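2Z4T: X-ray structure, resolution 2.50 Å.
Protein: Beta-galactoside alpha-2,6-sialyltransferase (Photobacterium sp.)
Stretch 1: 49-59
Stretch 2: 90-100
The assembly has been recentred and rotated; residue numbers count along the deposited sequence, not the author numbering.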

# COMPACT_ATOMS: atom_id res chain seq x y z
N ASN A 49 -1.77 21.99 -39.94
CA ASN A 49 -2.29 22.16 -41.33
C ASN A 49 -1.75 21.49 -42.62
O ASN A 49 -0.56 21.20 -42.71
CB ASN A 49 -2.34 23.68 -41.61
CG ASN A 49 -1.03 24.39 -41.23
OD1 ASN A 49 -0.97 25.08 -40.21
ND2 ASN A 49 0.01 24.19 -42.03
N ILE A 50 -2.62 21.24 -43.63
CA ILE A 50 -4.10 20.97 -43.58
C ILE A 50 -5.19 22.09 -43.41
O ILE A 50 -5.38 22.64 -42.33
CB ILE A 50 -4.46 19.68 -42.77
CG1 ILE A 50 -5.70 19.02 -43.38
CG2 ILE A 50 -4.57 19.94 -41.25
CD1 ILE A 50 -5.51 18.59 -44.82
N SER A 51 -5.95 22.33 -44.49
CA SER A 51 -7.03 23.33 -44.52
C SER A 51 -8.32 22.79 -45.19
O SER A 51 -8.26 22.28 -46.32
CB SER A 51 -6.53 24.59 -45.25
OG SER A 51 -7.49 25.64 -45.25
N PHE A 52 -9.47 22.92 -44.53
CA PHE A 52 -10.70 22.26 -45.00
C PHE A 52 -11.70 23.16 -45.72
O PHE A 52 -12.01 24.25 -45.26
CB PHE A 52 -11.40 21.54 -43.84
CG PHE A 52 -10.70 20.29 -43.39
CD1 PHE A 52 -10.87 19.10 -44.08
CD2 PHE A 52 -9.86 20.31 -42.29
CE1 PHE A 52 -10.21 17.94 -43.67
CE2 PHE A 52 -9.20 19.15 -41.87
CZ PHE A 52 -9.37 17.97 -42.56
N THR A 53 -12.22 22.68 -46.83
CA THR A 53 -13.24 23.37 -47.60
C THR A 53 -14.66 23.18 -47.01
O THR A 53 -15.36 24.16 -46.74
CB THR A 53 -13.22 22.87 -49.06
OG1 THR A 53 -11.92 23.08 -49.62
CG2 THR A 53 -14.27 23.58 -49.91
N LYS A 54 -15.07 21.91 -46.89
CA LYS A 54 -16.28 21.44 -46.24
C LYS A 54 -15.57 20.87 -45.00
O LYS A 54 -14.46 20.38 -45.17
CB LYS A 54 -16.95 20.42 -47.15
CG LYS A 54 -17.57 21.07 -48.40
CD LYS A 54 -17.76 20.11 -49.60
CE LYS A 54 -19.04 19.24 -49.50
NZ LYS A 54 -20.38 19.95 -49.41
N HIS A 55 -16.17 20.78 -43.82
CA HIS A 55 -16.57 19.55 -43.18
C HIS A 55 -17.91 19.34 -42.49
O HIS A 55 -18.83 20.16 -42.55
CB HIS A 55 -15.57 19.48 -42.02
CG HIS A 55 -15.91 20.41 -40.90
ND1 HIS A 55 -16.11 21.77 -41.08
CD2 HIS A 55 -16.15 20.18 -39.59
CE1 HIS A 55 -16.44 22.33 -39.93
NE2 HIS A 55 -16.47 21.39 -39.01
N SER A 56 -17.97 18.22 -41.76
CA SER A 56 -19.12 17.85 -40.94
C SER A 56 -18.69 17.06 -39.70
O SER A 56 -17.79 16.22 -39.77
CB SER A 56 -20.13 17.02 -41.75
OG SER A 56 -19.63 15.72 -42.08
N TRP A 57 -19.34 17.38 -38.58
CA TRP A 57 -19.31 16.56 -37.36
C TRP A 57 -20.72 16.04 -37.07
O TRP A 57 -21.71 16.79 -37.17
CB TRP A 57 -18.86 17.37 -36.16
CG TRP A 57 -17.39 17.46 -35.96
CD1 TRP A 57 -16.61 18.57 -36.14
CD2 TRP A 57 -16.51 16.42 -35.50
NE1 TRP A 57 -15.30 18.28 -35.82
CE2 TRP A 57 -15.21 16.97 -35.42
CE3 TRP A 57 -16.69 15.07 -35.15
CZ2 TRP A 57 -14.09 16.21 -35.03
CZ3 TRP A 57 -15.58 14.32 -34.73
CH2 TRP A 57 -14.29 14.90 -34.68
N VAL A 58 -20.83 14.76 -36.73
CA VAL A 58 -22.14 14.15 -36.53
C VAL A 58 -22.11 13.19 -35.34
O VAL A 58 -21.28 12.28 -35.27
CB VAL A 58 -22.63 13.41 -37.78
CG1 VAL A 58 -23.96 12.69 -37.49
CG2 VAL A 58 -22.80 14.37 -38.95
N GLN A 59 -23.03 13.40 -34.40
CA GLN A 59 -23.18 12.43 -33.34
C GLN A 59 -23.87 11.20 -33.91
O GLN A 59 -24.92 11.27 -34.55
CB GLN A 59 -23.95 12.97 -32.15
CG GLN A 59 -23.94 11.99 -31.01
CD GLN A 59 -24.66 12.50 -29.79
OE1 GLN A 59 -25.26 11.72 -29.05
NE2 GLN A 59 -24.60 13.80 -29.57
N TYR A 90 -20.39 7.24 -26.42
CA TYR A 90 -20.89 8.24 -27.36
C TYR A 90 -19.99 8.26 -28.60
O TYR A 90 -18.76 8.18 -28.46
CB TYR A 90 -21.00 9.63 -26.69
CG TYR A 90 -22.24 9.74 -25.83
CD1 TYR A 90 -22.29 9.15 -24.57
CD2 TYR A 90 -23.39 10.37 -26.31
CE1 TYR A 90 -23.45 9.20 -23.80
CE2 TYR A 90 -24.55 10.43 -25.55
CZ TYR A 90 -24.58 9.85 -24.31
OH TYR A 90 -25.73 9.90 -23.56
N CYS A 91 -20.58 8.36 -29.79
CA CYS A 91 -19.83 8.34 -31.04
C CYS A 91 -20.02 9.62 -31.85
O CYS A 91 -21.12 10.17 -31.93
CB CYS A 91 -20.30 7.20 -31.92
SG CYS A 91 -20.41 5.60 -31.16
N PHE A 92 -18.93 10.06 -32.49
CA PHE A 92 -18.92 11.25 -33.34
C PHE A 92 -18.10 10.96 -34.59
O PHE A 92 -16.96 10.48 -34.51
CB PHE A 92 -18.36 12.45 -32.57
CG PHE A 92 -19.13 12.77 -31.32
CD1 PHE A 92 -18.76 12.22 -30.11
CD2 PHE A 92 -20.27 13.56 -31.37
CE1 PHE A 92 -19.48 12.48 -28.94
CE2 PHE A 92 -21.02 13.83 -30.21
CZ PHE A 92 -20.62 13.29 -28.99
N ASP A 93 -18.68 11.23 -35.75
CA ASP A 93 -17.99 10.99 -37.01
C ASP A 93 -17.63 12.31 -37.67
O ASP A 93 -18.52 13.09 -37.99
CB ASP A 93 -18.88 10.20 -37.97
CG ASP A 93 -19.23 8.82 -37.45
OD1 ASP A 93 -19.70 8.01 -38.27
OD2 ASP A 93 -19.05 8.56 -36.24
N PHE A 94 -16.34 12.53 -37.89
CA PHE A 94 -15.87 13.71 -38.63
C PHE A 94 -15.64 13.38 -40.10
O PHE A 94 -15.01 12.37 -40.42
CB PHE A 94 -14.57 14.25 -38.02
CG PHE A 94 -13.84 15.27 -38.87
CD1 PHE A 94 -14.14 16.62 -38.77
CD2 PHE A 94 -12.82 14.88 -39.75
CE1 PHE A 94 -13.46 17.57 -39.56
CE2 PHE A 94 -12.14 15.82 -40.54
CZ PHE A 94 -12.46 17.16 -40.44
N ASN A 95 -16.15 14.23 -40.99
CA ASN A 95 -15.79 14.16 -42.42
C ASN A 95 -15.25 15.49 -42.90
O ASN A 95 -15.82 16.54 -42.59
CB ASN A 95 -16.98 13.75 -43.30
CG ASN A 95 -17.25 12.26 -43.27
OD1 ASN A 95 -16.59 11.47 -43.94
ND2 ASN A 95 -18.26 11.86 -42.49
N GLY A 96 -14.18 15.46 -43.68
CA GLY A 96 -13.65 16.67 -44.29
C GLY A 96 -13.10 16.51 -45.69
O GLY A 96 -12.65 15.43 -46.09
N VAL A 97 -13.16 17.60 -46.44
CA VAL A 97 -12.47 17.69 -47.71
C VAL A 97 -11.48 18.84 -47.63
O VAL A 97 -11.86 19.98 -47.40
CB VAL A 97 -13.43 17.92 -48.87
CG1 VAL A 97 -12.66 17.90 -50.21
CG2 VAL A 97 -14.53 16.88 -48.86
N SER A 98 -10.20 18.54 -47.80
CA SER A 98 -9.20 19.59 -47.74
C SER A 98 -9.30 20.50 -48.97
O SER A 98 -10.09 20.27 -49.89
CB SER A 98 -7.79 19.01 -47.59
OG SER A 98 -7.39 18.31 -48.76
N ASN A 99 -8.51 21.57 -48.96
CA ASN A 99 -8.42 22.44 -50.13
C ASN A 99 -7.67 21.75 -51.29
O ASN A 99 -7.61 22.28 -52.40
CB ASN A 99 -7.81 23.80 -49.75
CG ASN A 99 -6.42 23.68 -49.12
OD1 ASN A 99 -5.55 24.48 -49.45
ND2 ASN A 99 -6.21 22.71 -48.23
N LYS A 100 -7.19 20.53 -51.03
CA LYS A 100 -6.29 19.79 -51.91
C LYS A 100 -6.79 18.75 -52.95
O LYS A 100 -5.94 18.13 -53.57
CB LYS A 100 -5.15 19.18 -51.09
CG LYS A 100 -4.34 20.19 -50.27
CD LYS A 100 -2.95 20.42 -50.86
CE LYS A 100 -1.90 19.50 -50.22
NZ LYS A 100 -0.60 19.59 -50.92
O HOH W 1 -19.51 13.59 -40.33

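The strand that closes stretch 1 runs antiparallel to the strand of stretch 2, their N-to-C directions 163° apart, and the two stretches bury 934 Å² summed over both sides. At the start of stretch 2 contact is slight: Y90 lies near Q59, and C91 O lies 3.4 Å from Q59 CA, a CA-H...O contact.

F92 occupies a non-hydrogen-bonded position opposite Q59. F92 CA lies 3.2 Å from V58 O, and F92 CB packs 4.0 Å from W57 CZ3, on the face shared with W57 and F94, all three buried. D93 then pairs with V58 through both backbone bonds, D93 N to V58 O at 2.8 Å (164°) and V58 N to D93 O at 3.1 Å (136°).

F94, the residue most covered by the other stretch, is the aromatic centre. Its chi1 is t (168°). F94 CB sits 3.4 Å from the centroid of the W57 six-membered ring, only 10° off the normal, so the indole presents its face to that methylene. The F94 edge meets the face of F52 (centroids 5.4 Å apart, planes at 83°), while H55 lies rim to rim with it.

N95 repeats the paired pattern with S56, N95 N to S56 O and S56 N to N95 O, each 2.9 Å. Beside the S56 and N95 side chains, water 1 donates to the backbone D93 O (2.6 Å), accepts from N95 ND2 (3.0 Å) and hydrogen-bonds with S56 OG (2.8 Å).

G96 leaves room for the F52 ring, whose CD1 is 3.7 Å from G96 CA; an ideal CB would fall 2.5 Å from F52 CE1, a clash. V97 O accepts from T53 N at 2.8 Å (158°). S98 CB, small and buried, meets I50 CD1 at 3.6 Å. Finally, S51 O receives N99 N at 2.7 Å and, weakly, N99 ND2 at 2.8 Å (125°).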